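Local coordinates for protein Cdhr2 (Mus musculus, PDB 5CYX) that probably forms calcium-dependent heterophilic adhesion complexes with CDHR5 on adjacent microvilli, controlling how microvilli pack at the apical membrane of epithelial cells, at residues Y41-P46 / F51-N56; S240-E245 / M318-R323. All coordinates share one frame; numbering follows the deposited sequence.

Overall arrangement
The two contacts lie in different cadherin repeats of one elongated chain, contact 1 in the first and contact 2 in the third, on opposite sides of the chain's centre. Their centres are 102 Å apart and their nearest atoms about 81 Å, so neither touches the other. Both segments of contact 1 precede both of contact 2 along the chain. They share no sheet, but each joins the two facing sheets of its own repeat: strands 40-44 and 51-53 in contact 1, strands 240-248 and 315-324 in contact 2. Between them lie the second repeat and both calcium-binding junctions, with three and two ions, consistent with a rod of separately packed sandwiches whose linkers are braced by calcium.

Contact 1 of 2, residues Y41-P46 / F51-N56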
# COMPACT_ATOMS: atom_id res chain seq x y z
N TYR A 41 -29.33 49.61 23.44
CA TYR A 41 -28.13 48.81 23.17
C TYR A 41 -27.44 49.25 21.90
O TYR A 41 -28.09 49.74 20.99
CB TYR A 41 -28.49 47.34 22.96
CG TYR A 41 -29.35 46.76 24.02
CD1 TYR A 41 -28.78 46.13 25.14
CD2 TYR A 41 -30.74 46.80 23.91
CE1 TYR A 41 -29.59 45.57 26.12
CE2 TYR A 41 -31.55 46.23 24.90
CZ TYR A 41 -30.96 45.63 25.99
OH TYR A 41 -31.73 45.07 26.98
N GLY A 42 -26.13 49.02 21.83
CA GLY A 42 -25.37 49.24 20.59
C GLY A 42 -24.18 48.30 20.48
O GLY A 42 -23.80 47.65 21.46
N ILE A 43 -23.64 48.21 19.28
CA ILE A 43 -22.40 47.49 19.02
C ILE A 43 -21.45 48.45 18.32
O ILE A 43 -21.85 49.14 17.40
CB ILE A 43 -22.65 46.17 18.26
CG1 ILE A 43 -23.19 45.14 19.27
CG2 ILE A 43 -21.38 45.59 17.65
CD1 ILE A 43 -23.70 43.83 18.69
N SER A 44 -20.21 48.52 18.80
CA SER A 44 -19.19 49.45 18.28
C SER A 44 -17.82 48.78 18.20
O SER A 44 -17.63 47.63 18.65
CB SER A 44 -19.10 50.71 19.16
OG SER A 44 -18.64 50.35 20.46
N GLY A 45 -16.87 49.52 17.62
CA GLY A 45 -15.48 49.07 17.49
C GLY A 45 -15.25 48.60 16.08
O GLY A 45 -16.16 48.64 15.25
N PRO A 46 -14.02 48.15 15.79
CA PRO A 46 -13.64 47.89 14.39
C PRO A 46 -14.46 46.78 13.69
O PRO A 46 -14.63 46.83 12.48
CB PRO A 46 -12.16 47.51 14.49
CG PRO A 46 -11.99 47.02 15.90
CD PRO A 46 -12.91 47.88 16.71
N PHE A 51 -22.49 43.04 12.69
CA PHE A 51 -23.83 42.98 13.27
C PHE A 51 -24.65 44.23 13.05
O PHE A 51 -24.12 45.29 12.78
CB PHE A 51 -23.73 42.71 14.73
CG PHE A 51 -22.98 41.44 15.05
CD1 PHE A 51 -23.55 40.21 14.77
CD2 PHE A 51 -21.68 41.48 15.57
CE1 PHE A 51 -22.87 39.02 15.04
CE2 PHE A 51 -20.99 40.31 15.84
CZ PHE A 51 -21.59 39.07 15.58
N SER A 52 -25.96 44.04 13.13
CA SER A 52 -26.95 45.08 13.04
C SER A 52 -27.79 44.93 14.28
O SER A 52 -28.41 43.89 14.47
CB SER A 52 -27.82 44.84 11.81
OG SER A 52 -29.02 45.59 11.88
N VAL A 53 -27.80 45.96 15.13
CA VAL A 53 -28.51 45.89 16.44
C VAL A 53 -29.80 46.71 16.43
O VAL A 53 -29.82 47.85 15.96
CB VAL A 53 -27.64 46.45 17.56
CG1 VAL A 53 -28.34 46.33 18.91
CG2 VAL A 53 -26.30 45.74 17.59
N ASN A 54 -30.88 46.16 16.95
CA ASN A 54 -32.06 46.97 17.22
C ASN A 54 -31.85 47.61 18.61
O ASN A 54 -31.82 46.92 19.65
CB ASN A 54 -33.33 46.14 17.11
CG ASN A 54 -34.58 46.97 17.33
OD1 ASN A 54 -34.64 47.78 18.27
ND2 ASN A 54 -35.57 46.76 16.50
N ALA A 55 -31.72 48.93 18.61
CA ALA A 55 -31.30 49.67 19.79
C ALA A 55 -32.29 49.56 20.93
O ALA A 55 -31.89 49.61 22.07
CB ALA A 55 -31.03 51.13 19.45
N ASN A 56 -33.56 49.35 20.61
CA ASN A 56 -34.61 49.31 21.60
C ASN A 56 -34.90 47.90 22.10
O ASN A 56 -35.08 47.72 23.29
CB ASN A 56 -35.90 49.92 21.03
CG ASN A 56 -35.71 51.34 20.60
OD1 ASN A 56 -35.94 51.68 19.44
ND2 ASN A 56 -35.24 52.18 21.51
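Y41 meets A55 where strands 40-44 and 51-53 run nearly antiparallel, their local axes 7.0 Å apart and inclined at 157°. The backbone link is a single hydrogen bond beyond the end of the second strand: Y41 N donates to A55 O (2.9 Å), nearly straight at 161° and directed at a lone pair in the carbonyl plane. Close by, A55 CA approaches Y41 O at 3.4 Å in a CA-H...O contact, and the A55 methyl lies against that same oxygen. Elsewhere side chains carry the contact, with V53 at its centre. Its CG2 presses on I43 CD1 at 3.4 Å, closer than two carbons normally come, and the two side chains meet at about a right angle. The CG1 branch, anti to the backbone N (chi1 -178°), reaches the Y41 side instead, 4.2 Å from Y41 CB. V53 thus straddles G42, one methyl toward each flanking residue; an alanine here removes both methyls, which would probably open a gap beside Y41 CB and let I43 CD1 turn more freely. I43 CD1 also touches F51 CB at 4.1 Å. At the other end, the edge of the Y41 ring faces N56 O, 4.2 Å from CE2, and an Asx turn (N56 N to N54 OD1, 3.0 Å) shapes the chain there. These are the C and D strands of the cadherin Greek-key sandwich, in different sheets: I43 and F51 also pack on V60 of strand 59-62 and, respectively, on I78 and I76 of strand 73-81, while Y41 rests on T80 and on L29 of strand 25-30.

Contact 2 of 2, residues S240-E245 / M318-R323; sequences SVLTVE and MWVTIR
V241 and I322 reach toward each other tip to tip, their CA atoms 8.3 Å apart, a spacing too wide for backbone pairing and suited to side chains meeting between two layers. V241 CG1 stands anti to the backbone N (chi1 180°), which carries it across to two carbons of I322 at once: CG2 at 4.0 Å and CD1 at 4.1 Å. I322 offers both branches to this methyl: CG2, anti to the backbone N, and CD1 at the end of the CG1 branch. L242 follows on the same side of its strand rather than on the reverse, as strict alternation would require. The cause is a classic beta bulge: V241 has a helix-like psi of -55°, L242 is fully extended, and the backbones of both bond to I278 of the adjoining strand 277-280. The bulge therefore gives strand 240-248 two successive apolar side chains facing inward, and both also touch A229 of strand 228-231. The L242 side chain extends CD2 to V320 CG1 at 4.3 Å. The strands concerned are B and G of the cadherin Greek-key sandwich, one in each sheet, so the residues meet across the hydrophobic interior of the third repeat. Past T243, V244 again turns inward, its CA 9.1 Å from that of V320. Its CG1 meets V320 CG2 at 4.3 Å, so the two methyls of V320 serve different partners, CG1 L242 and CG2 V244. The loop residue Y227 adjoins this end: the side chains of L242, V244 and M318 all touch it, its hydroxyl is hydrogen-bonded to E245 N, and the CB of E245 points away from 318-323.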
# COMPACT_ATOMS: atom_id res chain seq x y z
N SER A 240 18.14 -18.33 -55.11
CA SER A 240 17.01 -18.19 -54.17
C SER A 240 16.09 -19.40 -54.25
O SER A 240 15.83 -19.92 -55.32
CB SER A 240 16.17 -16.96 -54.47
OG SER A 240 16.91 -15.80 -54.29
N VAL A 241 15.58 -19.81 -53.10
CA VAL A 241 14.66 -20.91 -53.00
C VAL A 241 13.33 -20.40 -52.46
O VAL A 241 12.28 -20.64 -53.06
CB VAL A 241 15.25 -22.01 -52.10
CG1 VAL A 241 14.29 -23.19 -51.97
CG2 VAL A 241 16.56 -22.48 -52.69
N LEU A 242 13.35 -19.74 -51.31
CA LEU A 242 12.17 -19.05 -50.77
C LEU A 242 12.55 -18.09 -49.66
O LEU A 242 13.64 -18.16 -49.09
CB LEU A 242 11.13 -20.04 -50.22
CG LEU A 242 11.38 -20.66 -48.84
CD1 LEU A 242 10.10 -21.29 -48.34
CD2 LEU A 242 12.53 -21.67 -48.89
N THR A 243 11.59 -17.22 -49.34
CA THR A 243 11.70 -16.27 -48.26
C THR A 243 10.81 -16.71 -47.10
O THR A 243 9.62 -16.97 -47.30
CB THR A 243 11.23 -14.90 -48.73
OG1 THR A 243 11.86 -14.64 -49.98
CG2 THR A 243 11.60 -13.80 -47.70
N VAL A 244 11.40 -16.79 -45.91
CA VAL A 244 10.62 -16.91 -44.67
C VAL A 244 10.67 -15.58 -43.96
O VAL A 244 11.57 -14.77 -44.19
CB VAL A 244 11.10 -18.04 -43.74
CG1 VAL A 244 10.87 -19.39 -44.39
CG2 VAL A 244 12.57 -17.90 -43.36
N GLU A 245 9.70 -15.37 -43.08
CA GLU A 245 9.61 -14.18 -42.27
C GLU A 245 9.12 -14.51 -40.86
O GLU A 245 8.19 -15.29 -40.66
CB GLU A 245 8.69 -13.17 -42.94
CG GLU A 245 8.79 -11.78 -42.32
CD GLU A 245 7.88 -10.76 -42.99
OE1 GLU A 245 7.88 -9.59 -42.55
OE2 GLU A 245 7.16 -11.10 -43.94
N MET A 318 11.81 -23.06 -36.63
CA MET A 318 10.94 -24.01 -37.30
C MET A 318 11.63 -24.64 -38.46
O MET A 318 12.68 -24.16 -38.91
CB MET A 318 9.66 -23.35 -37.81
CG MET A 318 9.89 -22.36 -38.95
SD MET A 318 8.27 -21.60 -39.17
CE MET A 318 8.36 -21.20 -40.87
N TRP A 319 10.99 -25.71 -38.93
CA TRP A 319 11.44 -26.57 -40.01
C TRP A 319 10.76 -26.19 -41.31
O TRP A 319 9.58 -25.85 -41.33
CB TRP A 319 11.10 -28.05 -39.68
CG TRP A 319 11.95 -28.55 -38.60
CD1 TRP A 319 11.69 -28.49 -37.27
CD2 TRP A 319 13.24 -29.16 -38.73
NE1 TRP A 319 12.73 -29.02 -36.56
CE2 TRP A 319 13.69 -29.45 -37.43
CE3 TRP A 319 14.05 -29.48 -39.83
CZ2 TRP A 319 14.92 -30.06 -37.18
CZ3 TRP A 319 15.29 -30.09 -39.59
CH2 TRP A 319 15.70 -30.38 -38.26
N VAL A 320 11.51 -26.33 -42.39
CA VAL A 320 11.10 -25.99 -43.75
C VAL A 320 11.42 -27.19 -44.63
O VAL A 320 12.53 -27.74 -44.55
CB VAL A 320 11.92 -24.79 -44.31
CG1 VAL A 320 11.58 -24.53 -45.78
CG2 VAL A 320 11.69 -23.54 -43.47
N THR A 321 10.48 -27.54 -45.51
CA THR A 321 10.70 -28.62 -46.48
C THR A 321 10.98 -28.09 -47.88
O THR A 321 10.29 -27.20 -48.38
CB THR A 321 9.50 -29.57 -46.50
OG1 THR A 321 9.36 -30.12 -45.20
CG2 THR A 321 9.73 -30.70 -47.48
N ILE A 322 11.99 -28.68 -48.51
CA ILE A 322 12.45 -28.23 -49.83
C ILE A 322 12.58 -29.40 -50.80
O ILE A 322 13.32 -30.36 -50.54
CB ILE A 322 13.81 -27.52 -49.75
CG1 ILE A 322 13.70 -26.28 -48.85
CG2 ILE A 322 14.29 -27.13 -51.15
CD1 ILE A 322 15.01 -25.51 -48.69
N ARG A 323 11.91 -29.28 -51.95
CA ARG A 323 11.80 -30.37 -52.93
C ARG A 323 12.91 -30.18 -53.96
O ARG A 323 12.96 -29.14 -54.61
CB ARG A 323 10.42 -30.34 -53.62
CG ARG A 323 9.25 -30.24 -52.65
CD ARG A 323 7.88 -30.01 -53.31
NE ARG A 323 7.13 -29.01 -52.52
CZ ARG A 323 6.97 -27.72 -52.82
NH1 ARG A 323 7.46 -27.18 -53.94
NH2 ARG A 323 6.29 -26.93 -51.98